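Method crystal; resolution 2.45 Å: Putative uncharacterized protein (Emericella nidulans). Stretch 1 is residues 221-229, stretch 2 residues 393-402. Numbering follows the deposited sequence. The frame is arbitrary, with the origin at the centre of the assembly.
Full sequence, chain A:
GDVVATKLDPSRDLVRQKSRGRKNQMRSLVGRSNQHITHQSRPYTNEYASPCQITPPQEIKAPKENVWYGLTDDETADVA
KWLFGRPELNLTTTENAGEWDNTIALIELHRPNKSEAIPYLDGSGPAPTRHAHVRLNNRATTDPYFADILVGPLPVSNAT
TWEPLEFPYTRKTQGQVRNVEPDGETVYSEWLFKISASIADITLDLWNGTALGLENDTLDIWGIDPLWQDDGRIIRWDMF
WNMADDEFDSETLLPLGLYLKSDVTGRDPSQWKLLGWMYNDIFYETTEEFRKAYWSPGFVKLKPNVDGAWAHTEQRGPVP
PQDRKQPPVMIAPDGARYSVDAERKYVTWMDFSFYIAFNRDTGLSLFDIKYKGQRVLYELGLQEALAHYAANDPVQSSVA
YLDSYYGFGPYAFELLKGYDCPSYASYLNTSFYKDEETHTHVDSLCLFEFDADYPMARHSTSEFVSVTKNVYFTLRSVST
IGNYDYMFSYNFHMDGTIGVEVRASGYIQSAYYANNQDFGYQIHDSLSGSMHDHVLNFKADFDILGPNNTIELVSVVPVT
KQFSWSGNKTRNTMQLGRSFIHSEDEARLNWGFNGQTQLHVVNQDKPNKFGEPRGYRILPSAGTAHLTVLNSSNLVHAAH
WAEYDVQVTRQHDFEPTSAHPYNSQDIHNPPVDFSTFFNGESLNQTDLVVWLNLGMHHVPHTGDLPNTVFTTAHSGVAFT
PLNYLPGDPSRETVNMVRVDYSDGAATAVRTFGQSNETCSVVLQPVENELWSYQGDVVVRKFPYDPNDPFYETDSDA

Stretch 1 221-229: IWGIDPLWQ
Stretch 2 393-402: DPVQSSVAYL

The strongest link is a backbone hydrogen bond. Ala-400 N donates to Asp-225 O at 2.7 Å, with a nearly straight angle of 171°. The register is set here: the CA atoms of Asp-225 and Val-399 lie 5.2 Å apart. Asp-225 O also takes a CA-H...O contact from Val-399 CA at 3.5 Å.

The second direct hydrogen bond joins side chains. Trp-228 NE1 donates to Ser-398 OG at 2.9 Å, with a more bent angle of 134°. Trp-228 is m (chi2 15°), which brings the edge of its indole to the serine. Ser-398 points toward stretch 1, also in m. Its OG donates to Pro-394 O at 2.6 Å, so the small hydroxyl both accepts and donates.

Water 1 adds a bridge. It donates to Asp-225 OD1 and to Ala-400 O, each at 2.8 Å. Asp-225 is extended (phi/psi -147/120) with chi1 t. Its OD2 lies 3.5 Å from Tyr-401 CD1, at the ring edge, and is hydrogen-bonded elsewhere in the structure.

After Asp-393, stretch 2 turns into a short helix that starts at Pro-394. Asp-393, in p, caps it: Gln-396 N donates to Asp-393 OD1 at 2.7 Å. After Val-399 (-70/124) the chain becomes a strand, 400-402.

Packing completes the contact. Ile-224 (p, t) places CG2 3.6 Å from Ser-398 CB and 4.4 Å from Val-395 CG2. Gly-223 CA is 4.1 Å from Val-395 CG1, with Val-395 in t. A cis peptide bond precedes Pro-226, whose CD lies 4.1 Å from Ala-400 CB; the small methyl fits beside the ring. Tyr-401, in m, starts away from stretch 1, but its OH reaches 3.6 Å from Trp-222 CZ3, at the indole edge. Trp-222 is p (chi2 -77°). Together the stretches bury 496 Å², both sides summed.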

ATOM      1  N   ILE A 221     -13.977 -31.035  20.340  1.00 25.33           N
ATOM      2  CA  ILE A 221     -15.149 -30.915  19.470  1.00 24.78           C
ATOM      3  C   ILE A 221     -15.711 -29.491  19.483  1.00 24.41           C
ATOM      4  O   ILE A 221     -16.051 -28.954  20.543  1.00 24.34           O
ATOM      5  CB  ILE A 221     -16.282 -31.858  19.913  1.00 24.83           C
ATOM      6  CG1 ILE A 221     -15.808 -33.314  19.926  1.00 24.78           C
ATOM      7  CG2 ILE A 221     -17.495 -31.702  18.993  1.00 24.74           C
ATOM      8  CD1 ILE A 221     -16.820 -34.268  20.518  1.00 24.57           C
ATOM      9  N   TRP A 222     -15.806 -28.888  18.301  1.00 23.84           N
ATOM     10  CA  TRP A 222     -16.476 -27.602  18.131  1.00 23.43           C
ATOM     11  C   TRP A 222     -16.748 -27.348  16.655  1.00 23.18           C
ATOM     12  O   TRP A 222     -16.243 -28.077  15.797  1.00 23.12           O
ATOM     13  CB  TRP A 222     -15.670 -26.452  18.745  1.00 23.43           C
ATOM     14  CG  TRP A 222     -14.268 -26.305  18.245  1.00 23.35           C
ATOM     15  CD1 TRP A 222     -13.194 -27.060  18.594  1.00 22.94           C
ATOM     16  CD2 TRP A 222     -13.776 -25.300  17.348  1.00 23.39           C
ATOM     17  NE1 TRP A 222     -12.067 -26.605  17.961  1.00 23.12           N
ATOM     18  CE2 TRP A 222     -12.396 -25.526  17.186  1.00 23.24           C
ATOM     19  CE3 TRP A 222     -14.371 -24.237  16.662  1.00 23.65           C
ATOM     20  CZ2 TRP A 222     -11.599 -24.736  16.360  1.00 23.58           C
ATOM     21  CZ3 TRP A 222     -13.577 -23.447  15.837  1.00 24.29           C
ATOM     22  CH2 TRP A 222     -12.205 -23.703  15.693  1.00 24.02           C
ATOM     23  N   GLY A 223     -17.544 -26.322  16.361  1.00 22.71           N
ATOM     24  CA  GLY A 223     -18.028 -26.113  15.004  1.00 22.52           C
ATOM     25  C   GLY A 223     -18.300 -24.683  14.576  1.00 22.27           C
ATOM     26  O   GLY A 223     -17.382 -23.872  14.460  1.00 22.36           O
ATOM     27  N   ILE A 224     -19.575 -24.378  14.351  1.00 21.94           N
ATOM     28  CA  ILE A 224     -19.954 -23.225  13.540  1.00 21.75           C
ATOM     29  C   ILE A 224     -20.352 -21.983  14.329  1.00 21.76           C
ATOM     30  O   ILE A 224     -20.822 -22.070  15.464  1.00 21.85           O
ATOM     31  CB  ILE A 224     -21.089 -23.588  12.543  1.00 21.50           C
ATOM     32  CG1 ILE A 224     -22.405 -23.890  13.274  1.00 21.52           C
ATOM     33  CG2 ILE A 224     -20.662 -24.761  11.696  1.00 21.30           C
ATOM     34  CD1 ILE A 224     -23.572 -24.200  12.355  1.00 21.42           C
ATOM     35  N   ASP A 225     -20.146 -20.834  13.687  1.00 21.61           N
ATOM     36  CA  ASP A 225     -20.588 -19.539  14.170  1.00 21.57           C
ATOM     37  C   ASP A 225     -20.924 -18.718  12.920  1.00 21.47           C
ATOM     38  O   ASP A 225     -20.062 -18.512  12.067  1.00 21.31           O
ATOM     39  CB  ASP A 225     -19.471 -18.866  14.978  1.00 21.74           C
ATOM     40  CG  ASP A 225     -19.898 -17.534  15.616  1.00 22.01           C
ATOM     41  OD1 ASP A 225     -21.022 -17.053  15.361  1.00 21.74           O
ATOM     42  OD2 ASP A 225     -19.086 -16.963  16.380  1.00 22.08           O
ATOM     43  N   PRO A 226     -22.184 -18.269  12.784  1.00 21.44           N
ATOM     44  CA  PRO A 226     -23.322 -18.495  13.671  1.00 21.41           C
ATOM     45  C   PRO A 226     -23.865 -19.914  13.562  1.00 21.53           C
ATOM     46  O   PRO A 226     -23.477 -20.663  12.664  1.00 21.53           O
ATOM     47  CB  PRO A 226     -24.354 -17.489  13.165  1.00 21.25           C
ATOM     48  CG  PRO A 226     -24.042 -17.322  11.753  1.00 21.00           C
ATOM     49  CD  PRO A 226     -22.566 -17.453  11.616  1.00 21.27           C
ATOM     50  N   LEU A 227     -24.745 -20.277  14.488  1.00 21.61           N
ATOM     51  CA  LEU A 227     -25.477 -21.530  14.390  1.00 21.85           C
ATOM     52  C   LEU A 227     -26.551 -21.387  13.313  1.00 22.19           C
ATOM     53  O   LEU A 227     -27.012 -20.277  13.028  1.00 21.99           O
ATOM     54  CB  LEU A 227     -26.119 -21.890  15.733  1.00 21.87           C
ATOM     55  CG  LEU A 227     -25.190 -22.065  16.936  1.00 21.27           C
ATOM     56  CD1 LEU A 227     -26.002 -22.373  18.188  1.00 20.75           C
ATOM     57  CD2 LEU A 227     -24.176 -23.153  16.670  1.00 20.36           C
ATOM     58  N   TRP A 228     -26.928 -22.508  12.702  1.00 22.67           N
ATOM     59  CA  TRP A 228     -27.948 -22.500  11.650  1.00 23.05           C
ATOM     60  C   TRP A 228     -29.298 -22.164  12.253  1.00 23.35           C
ATOM     61  O   TRP A 228     -29.682 -22.734  13.276  1.00 23.54           O
ATOM     62  CB  TRP A 228     -28.017 -23.853  10.940  1.00 23.07           C
ATOM     63  CG  TRP A 228     -26.969 -24.052   9.877  1.00 23.21           C
ATOM     64  CD1 TRP A 228     -25.840 -23.316   9.684  1.00 22.91           C
ATOM     65  CD2 TRP A 228     -26.942 -25.091   8.894  1.00 23.28           C
ATOM     66  NE1 TRP A 228     -25.124 -23.817   8.632  1.00 22.81           N
ATOM     67  CE2 TRP A 228     -25.775 -24.910   8.129  1.00 22.98           C
ATOM     68  CE3 TRP A 228     -27.794 -26.157   8.585  1.00 22.81           C
ATOM     69  CZ2 TRP A 228     -25.440 -25.745   7.068  1.00 22.51           C
ATOM     70  CZ3 TRP A 228     -27.459 -26.987   7.535  1.00 22.70           C
ATOM     71  CH2 TRP A 228     -26.290 -26.774   6.787  1.00 22.80           C
ATOM     72  N   GLN A 229     -30.009 -21.243  11.607  1.00 23.73           N
ATOM     73  CA  GLN A 229     -31.250 -20.684  12.139  1.00 24.08           C
ATOM     74  C   GLN A 229     -32.346 -20.684  11.071  1.00 24.74           C
ATOM     75  O   GLN A 229     -32.924 -19.651  10.745  1.00 24.40           O
ATOM     76  CB  GLN A 229     -30.996 -19.265  12.673  1.00 23.87           C
ATOM     77  CG  GLN A 229     -30.052 -19.215  13.869  1.00 23.08           C
ATOM     78  CD  GLN A 229     -29.408 -17.853  14.066  1.00 22.35           C
ATOM     79  OE1 GLN A 229     -30.089 -16.829  14.091  1.00 21.45           O
ATOM     80  NE2 GLN A 229     -28.086 -17.838  14.217  1.00 21.80           N
ATOM     81  N   ASP A 393     -16.895 -28.868   3.204  1.00 18.09           N
ATOM     82  CA  ASP A 393     -17.378 -29.460   4.450  1.00 18.40           C
ATOM     83  C   ASP A 393     -18.324 -28.475   5.146  1.00 18.68           C
ATOM     84  O   ASP A 393     -18.236 -27.279   4.908  1.00 19.28           O
ATOM     85  CB  ASP A 393     -16.203 -29.893   5.341  1.00 18.48           C
ATOM     86  CG  ASP A 393     -15.537 -28.736   6.084  1.00 19.08           C
ATOM     87  OD1 ASP A 393     -16.219 -28.037   6.867  1.00 19.05           O
ATOM     88  OD2 ASP A 393     -14.307 -28.566   5.927  1.00 19.39           O
ATOM     89  N   PRO A 394     -19.242 -28.975   5.992  1.00 18.81           N
ATOM     90  CA  PRO A 394     -20.294 -28.123   6.545  1.00 18.83           C
ATOM     91  C   PRO A 394     -19.850 -27.153   7.636  1.00 18.76           C
ATOM     92  O   PRO A 394     -20.483 -26.115   7.821  1.00 18.90           O
ATOM     93  CB  PRO A 394     -21.271 -29.133   7.145  1.00 19.02           C
ATOM     94  CG  PRO A 394     -20.418 -30.285   7.537  1.00 18.93           C
ATOM     95  CD  PRO A 394     -19.312 -30.350   6.524  1.00 18.85           C
ATOM     96  N   VAL A 395     -18.801 -27.494   8.373  1.00 18.53           N
ATOM     97  CA  VAL A 395     -18.324 -26.618   9.433  1.00 18.39           C
ATOM     98  C   VAL A 395     -17.682 -25.367   8.828  1.00 18.34           C
ATOM     99  O   VAL A 395     -18.115 -24.240   9.102  1.00 18.37           O
ATOM    100  CB  VAL A 395     -17.348 -27.348  10.380  1.00 18.49           C
ATOM    101  CG1 VAL A 395     -16.500 -26.346  11.179  1.00 18.64           C
ATOM    102  CG2 VAL A 395     -18.127 -28.283  11.315  1.00 18.01           C
ATOM    103  N   GLN A 396     -16.671 -25.571   7.993  1.00 18.10           N
ATOM    104  CA  GLN A 396     -15.985 -24.459   7.338  1.00 18.09           C
ATOM    105  C   GLN A 396     -16.879 -23.708   6.373  1.00 17.79           C
ATOM    106  O   GLN A 396     -16.734 -22.494   6.225  1.00 17.61           O
ATOM    107  CB  GLN A 396     -14.726 -24.933   6.604  1.00 18.24           C
ATOM    108  CG  GLN A 396     -13.551 -25.174   7.518  1.00 18.73           C
ATOM    109  CD  GLN A 396     -13.105 -23.911   8.205  1.00 19.19           C
ATOM    110  OE1 GLN A 396     -12.457 -23.059   7.597  1.00 20.30           O
ATOM    111  NE2 GLN A 396     -13.462 -23.774   9.479  1.00 19.40           N
ATOM    112  N   SER A 397     -17.800 -24.418   5.725  1.00 17.52           N
ATOM    113  CA  SER A 397     -18.783 -23.772   4.847  1.00 17.36           C
ATOM    114  C   SER A 397     -19.666 -22.783   5.610  1.00 17.20           C
ATOM    115  O   SER A 397     -20.069 -21.760   5.072  1.00 17.27           O
ATOM    116  CB  SER A 397     -19.659 -24.816   4.146  1.00 17.26           C
ATOM    117  OG  SER A 397     -20.649 -24.204   3.338  1.00 16.73           O
ATOM    118  N   SER A 398     -19.944 -23.088   6.869  1.00 17.24           N
ATOM    119  CA  SER A 398     -20.910 -22.332   7.658  1.00 17.10           C
ATOM    120  C   SER A 398     -20.306 -21.219   8.499  1.00 17.02           C
ATOM    121  O   SER A 398     -21.049 -20.398   9.025  1.00 17.46           O
ATOM    122  CB  SER A 398     -21.670 -23.282   8.583  1.00 17.14           C
ATOM    123  OG  SER A 398     -22.336 -24.297   7.845  1.00 16.78           O
ATOM    124  N   VAL A 399     -18.983 -21.186   8.660  1.00 16.76           N
ATOM    125  CA  VAL A 399     -18.371 -20.165   9.516  1.00 16.43           C
ATOM    126  C   VAL A 399     -18.460 -18.774   8.884  1.00 16.19           C
ATOM    127  O   VAL A 399     -18.037 -18.559   7.746  1.00 16.22           O
ATOM    128  CB  VAL A 399     -16.897 -20.474   9.872  1.00 16.42           C
ATOM    129  CG1 VAL A 399     -16.264 -19.282  10.566  1.00 16.35           C
ATOM    130  CG2 VAL A 399     -16.806 -21.687  10.771  1.00 16.49           C
ATOM    131  N   ALA A 400     -19.047 -17.847   9.630  1.00 15.96           N
ATOM    132  CA  ALA A 400     -19.063 -16.437   9.271  1.00 15.69           C
ATOM    133  C   ALA A 400     -18.942 -15.631  10.563  1.00 15.49           C
ATOM    134  O   ALA A 400     -19.928 -15.119  11.082  1.00 15.12           O
ATOM    135  CB  ALA A 400     -20.332 -16.089   8.517  1.00 15.55           C
ATOM    136  N   TYR A 401     -17.718 -15.553  11.084  1.00 15.53           N
ATOM    137  CA  TYR A 401     -17.455 -14.869  12.347  1.00 15.57           C
ATOM    138  C   TYR A 401     -17.773 -13.382  12.258  1.00 15.66           C
ATOM    139  O   TYR A 401     -17.425 -12.715  11.286  1.00 15.67           O
ATOM    140  CB  TYR A 401     -15.988 -15.029  12.783  1.00 15.47           C
ATOM    141  CG  TYR A 401     -15.601 -16.427  13.212  1.00 15.20           C
ATOM    142  CD1 TYR A 401     -16.269 -17.064  14.245  1.00 15.53           C
ATOM    143  CD2 TYR A 401     -14.554 -17.098  12.602  1.00 14.96           C
ATOM    144  CE1 TYR A 401     -15.924 -18.332  14.641  1.00 15.35           C
ATOM    145  CE2 TYR A 401     -14.199 -18.371  12.994  1.00 15.21           C
ATOM    146  CZ  TYR A 401     -14.892 -18.983  14.019  1.00 15.58           C
ATOM    147  OH  TYR A 401     -14.562 -20.254  14.434  1.00 16.78           O
ATOM    148  N   LEU A 402     -18.454 -12.888  13.283  1.00 15.94           N
ATOM    149  CA  LEU A 402     -18.653 -11.473  13.501  1.00 16.27           C
ATOM    150  C   LEU A 402     -18.022 -11.194  14.857  1.00 16.64           C
ATOM    151  O   LEU A 402     -18.601 -11.512  15.896  1.00 16.95           O
ATOM    152  CB  LEU A 402     -20.143 -11.134  13.471  1.00 16.16           C
ATOM    153  CG  LEU A 402     -20.808 -11.311  12.094  1.00 16.10           C
ATOM    154  CD1 LEU A 402     -22.324 -11.362  12.205  1.00 15.15           C
ATOM    155  CD2 LEU A 402     -20.370 -10.209  11.121  1.00 14.85           C
TER
HETATM  156  O   HOH W   1     -21.215 -14.904  13.524  1.00 17.44           O